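Local coordinates for putative cell invasion protein with MAC/Perforin domain (Bacteroides thetaiotaomicron VPI-5482, PDB 3KK7), which belongs to the membrane-attack complex/perforin family and, as a putative cell invasion protein, may act on membranes, at residues G215-G220 with D337-G342. Numbering follows the deposited sequence.
Sequences GYYTGG and DLQDGG
Strand 211-218, in the antiparallel sheet of the MACPF domain, receives the end of strand 334-338 antiparallel on one side, while strand 157-173 pairs with it as well. Tyr217 N gives Asp337 O a nearly straight hydrogen bond of 2.9 Å, and Tyr216 faces Leu338 as a non-hydrogen-bonded pair. Beyond Leu338 a type II turn from Gln339 to Gly342 leads into strand 343-345, which also pairs with strand 211-218. The turn closes on Gly215: Gly215 N reaches a lone pair of Gly342 O (3.1 Å), and Gly215 O takes Gln339 N from above its carbonyl plane. Packing is tight here: Gly342 CA makes a CA-H...O contact of 3.3 Å with Gly215 O, and a side chain at 342 would collide with that oxygen.

Gln339, its CG anti to the carbonyl carbon and its chain extended beyond, lies across Gly215 and sends NE2 to Tyr216 O (3.2 Å, N-H...O 171°), with the oxygen in the amide plane. Its OE1 accepts from Asn172 on strand 157-173, so both ends of the amide are held. The ring of Tyr217 crosses this chain at about a right angle: Gln339 CG sits over one face, 4.0 Å from the centroid, and Leu338 O lies at the edge. An alanine here would remove the amide joining Tyr216 O to Asn172 and the CG over the Tyr217 ring, and would probably loosen the turn against strand 211-218.

Toward the looser, partly exposed side, a water joins Tyr217 OH to Asp340 N. Polar groups in the buried seam are thus met by protein partners, the outer edge by water.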
ATOM      1  N   GLY A 215      14.220  -3.218   3.204  1.00 22.63           N
ATOM      2  CA  GLY A 215      15.627  -2.759   3.150  1.00 22.76           C
ATOM      3  C   GLY A 215      15.869  -1.359   3.711  1.00 23.05           C
ATOM      4  O   GLY A 215      15.460  -0.361   3.138  1.00 23.09           O
ATOM      5  N   TYR A 216      16.552  -1.262   4.842  1.00 23.52           N
ATOM      6  CA  TYR A 216      16.819   0.043   5.426  1.00 23.38           C
ATOM      7  C   TYR A 216      18.189   0.133   6.034  1.00 23.43           C
ATOM      8  O   TYR A 216      18.902  -0.863   6.098  1.00 22.99           O
ATOM      9  CB  TYR A 216      15.762   0.396   6.467  1.00 23.41           C
ATOM     10  CG  TYR A 216      15.631  -0.499   7.697  1.00 23.71           C
ATOM     11  CD1 TYR A 216      16.341  -0.237   8.864  1.00 22.09           C
ATOM     12  CD2 TYR A 216      14.710  -1.560   7.708  1.00 23.85           C
ATOM     13  CE1 TYR A 216      16.160  -1.016  10.007  1.00 22.05           C
ATOM     14  CE2 TYR A 216      14.532  -2.359   8.829  1.00 23.55           C
ATOM     15  CZ  TYR A 216      15.250  -2.089   9.986  1.00 23.51           C
ATOM     16  OH  TYR A 216      15.040  -2.911  11.097  1.00 18.76           O
ATOM     17  N   TYR A 217      18.546   1.346   6.465  1.00 23.71           N
ATOM     18  CA  TYR A 217      19.801   1.595   7.166  1.00 23.57           C
ATOM     19  C   TYR A 217      19.532   1.936   8.610  1.00 23.34           C
ATOM     20  O   TYR A 217      18.466   2.453   8.941  1.00 23.43           O
ATOM     21  CB  TYR A 217      20.539   2.746   6.519  1.00 23.88           C
ATOM     22  CG  TYR A 217      20.975   2.461   5.110  1.00 24.47           C
ATOM     23  CD1 TYR A 217      22.131   1.742   4.859  1.00 25.61           C
ATOM     24  CD2 TYR A 217      20.227   2.910   4.024  1.00 24.75           C
ATOM     25  CE1 TYR A 217      22.540   1.501   3.569  1.00 25.66           C
ATOM     26  CE2 TYR A 217      20.625   2.670   2.739  1.00 25.16           C
ATOM     27  CZ  TYR A 217      21.780   1.960   2.522  1.00 24.25           C
ATOM     28  OH  TYR A 217      22.176   1.704   1.258  1.00 25.90           O
ATOM     29  N   THR A 218      20.496   1.615   9.479  1.00 23.30           N
ATOM     30  CA  THR A 218      20.415   1.991  10.885  1.00 22.64           C
ATOM     31  C   THR A 218      21.540   2.903  11.275  1.00 22.63           C
ATOM     32  O   THR A 218      22.628   2.853  10.688  1.00 23.04           O
ATOM     33  CB  THR A 218      20.484   0.798  11.830  1.00 22.40           C
ATOM     34  OG1 THR A 218      21.710   0.090  11.613  1.00 21.77           O
ATOM     35  CG2 THR A 218      19.275  -0.099  11.635  1.00 21.15           C
ATOM     36  N   GLY A 219      21.268   3.717  12.287  1.00 22.07           N
ATOM     37  CA  GLY A 219      22.256   4.604  12.846  1.00 22.15           C
ATOM     38  C   GLY A 219      21.608   5.761  13.569  1.00 22.30           C
ATOM     39  O   GLY A 219      20.660   5.561  14.328  1.00 21.44           O
ATOM     40  N   GLY A 220      22.160   6.958  13.344  1.00 22.53           N
ATOM     41  CA  GLY A 220      21.577   8.223  13.799  1.00 23.02           C
ATOM     42  C   GLY A 220      21.446   9.188  12.619  1.00 22.94           C
ATOM     43  O   GLY A 220      22.169   9.073  11.671  1.00 23.04           O
ATOM     44  N   ASP A 337      17.108   5.638   7.310  1.00 25.87           N
ATOM     45  CA  ASP A 337      16.950   5.892   5.860  1.00 25.95           C
ATOM     46  C   ASP A 337      16.637   4.572   5.196  1.00 25.96           C
ATOM     47  O   ASP A 337      16.734   3.522   5.831  1.00 25.95           O
ATOM     48  CB  ASP A 337      18.224   6.492   5.235  1.00 26.07           C
ATOM     49  CG  ASP A 337      17.933   7.527   4.125  1.00 27.54           C
ATOM     50  OD1 ASP A 337      16.912   7.348   3.415  1.00 28.09           O
ATOM     51  OD2 ASP A 337      18.735   8.502   3.952  1.00 26.28           O
ATOM     52  N   LEU A 338      16.276   4.624   3.923  1.00 25.72           N
ATOM     53  CA  LEU A 338      15.855   3.442   3.186  1.00 25.42           C
ATOM     54  C   LEU A 338      16.874   3.088   2.093  1.00 25.30           C
ATOM     55  O   LEU A 338      17.505   3.957   1.516  1.00 24.46           O
ATOM     56  CB  LEU A 338      14.485   3.679   2.550  1.00 25.29           C
ATOM     57  CG  LEU A 338      13.317   3.928   3.510  1.00 26.44           C
ATOM     58  CD1 LEU A 338      12.093   4.434   2.760  1.00 26.67           C
ATOM     59  CD2 LEU A 338      12.955   2.667   4.305  1.00 26.93           C
ATOM     60  N   GLN A 339      17.031   1.790   1.846  1.00 24.95           N
ATOM     61  CA  GLN A 339      17.815   1.286   0.743  1.00 24.54           C
ATOM     62  C   GLN A 339      17.008   1.436  -0.515  1.00 24.24           C
ATOM     63  O   GLN A 339      15.781   1.435  -0.471  1.00 23.92           O
ATOM     64  CB  GLN A 339      18.095  -0.206   0.925  1.00 24.38           C
ATOM     65  CG  GLN A 339      19.007  -0.525   2.058  1.00 22.93           C
ATOM     66  CD  GLN A 339      19.284  -2.017   2.167  1.00 22.05           C
ATOM     67  OE1 GLN A 339      19.423  -2.719   1.145  1.00 18.46           O
ATOM     68  NE2 GLN A 339      19.414  -2.506   3.413  1.00 18.67           N
ATOM     69  N   ASP A 340      17.690   1.537  -1.644  1.00 24.13           N
ATOM     70  CA  ASP A 340      16.983   1.550  -2.910  1.00 24.04           C
ATOM     71  C   ASP A 340      16.169   0.261  -2.970  1.00 23.88           C
ATOM     72  O   ASP A 340      16.662  -0.823  -2.656  1.00 23.76           O
ATOM     73  CB  ASP A 340      17.939   1.629  -4.099  1.00 23.86           C
ATOM     74  CG  ASP A 340      18.681   2.965  -4.192  1.00 24.48           C
ATOM     75  OD1 ASP A 340      18.444   3.889  -3.393  1.00 24.78           O
ATOM     76  OD2 ASP A 340      19.537   3.075  -5.086  1.00 26.03           O
ATOM     77  N   GLY A 341      14.907   0.381  -3.347  1.00 23.50           N
ATOM     78  CA  GLY A 341      14.034  -0.777  -3.370  1.00 23.50           C
ATOM     79  C   GLY A 341      13.775  -1.411  -2.008  1.00 23.16           C
ATOM     80  O   GLY A 341      13.431  -2.583  -1.951  1.00 23.31           O
ATOM     81  N   GLY A 342      13.934  -0.635  -0.926  1.00 22.94           N
ATOM     82  CA  GLY A 342      13.690  -1.110   0.443  1.00 22.79           C
ATOM     83  C   GLY A 342      12.232  -1.102   0.888  1.00 23.08           C
ATOM     84  O   GLY A 342      11.937  -1.451   2.024  1.00 22.90           O
TER
HETATM   85  O   HOH W   1      20.806   1.577  -1.276  1.00 34.92           O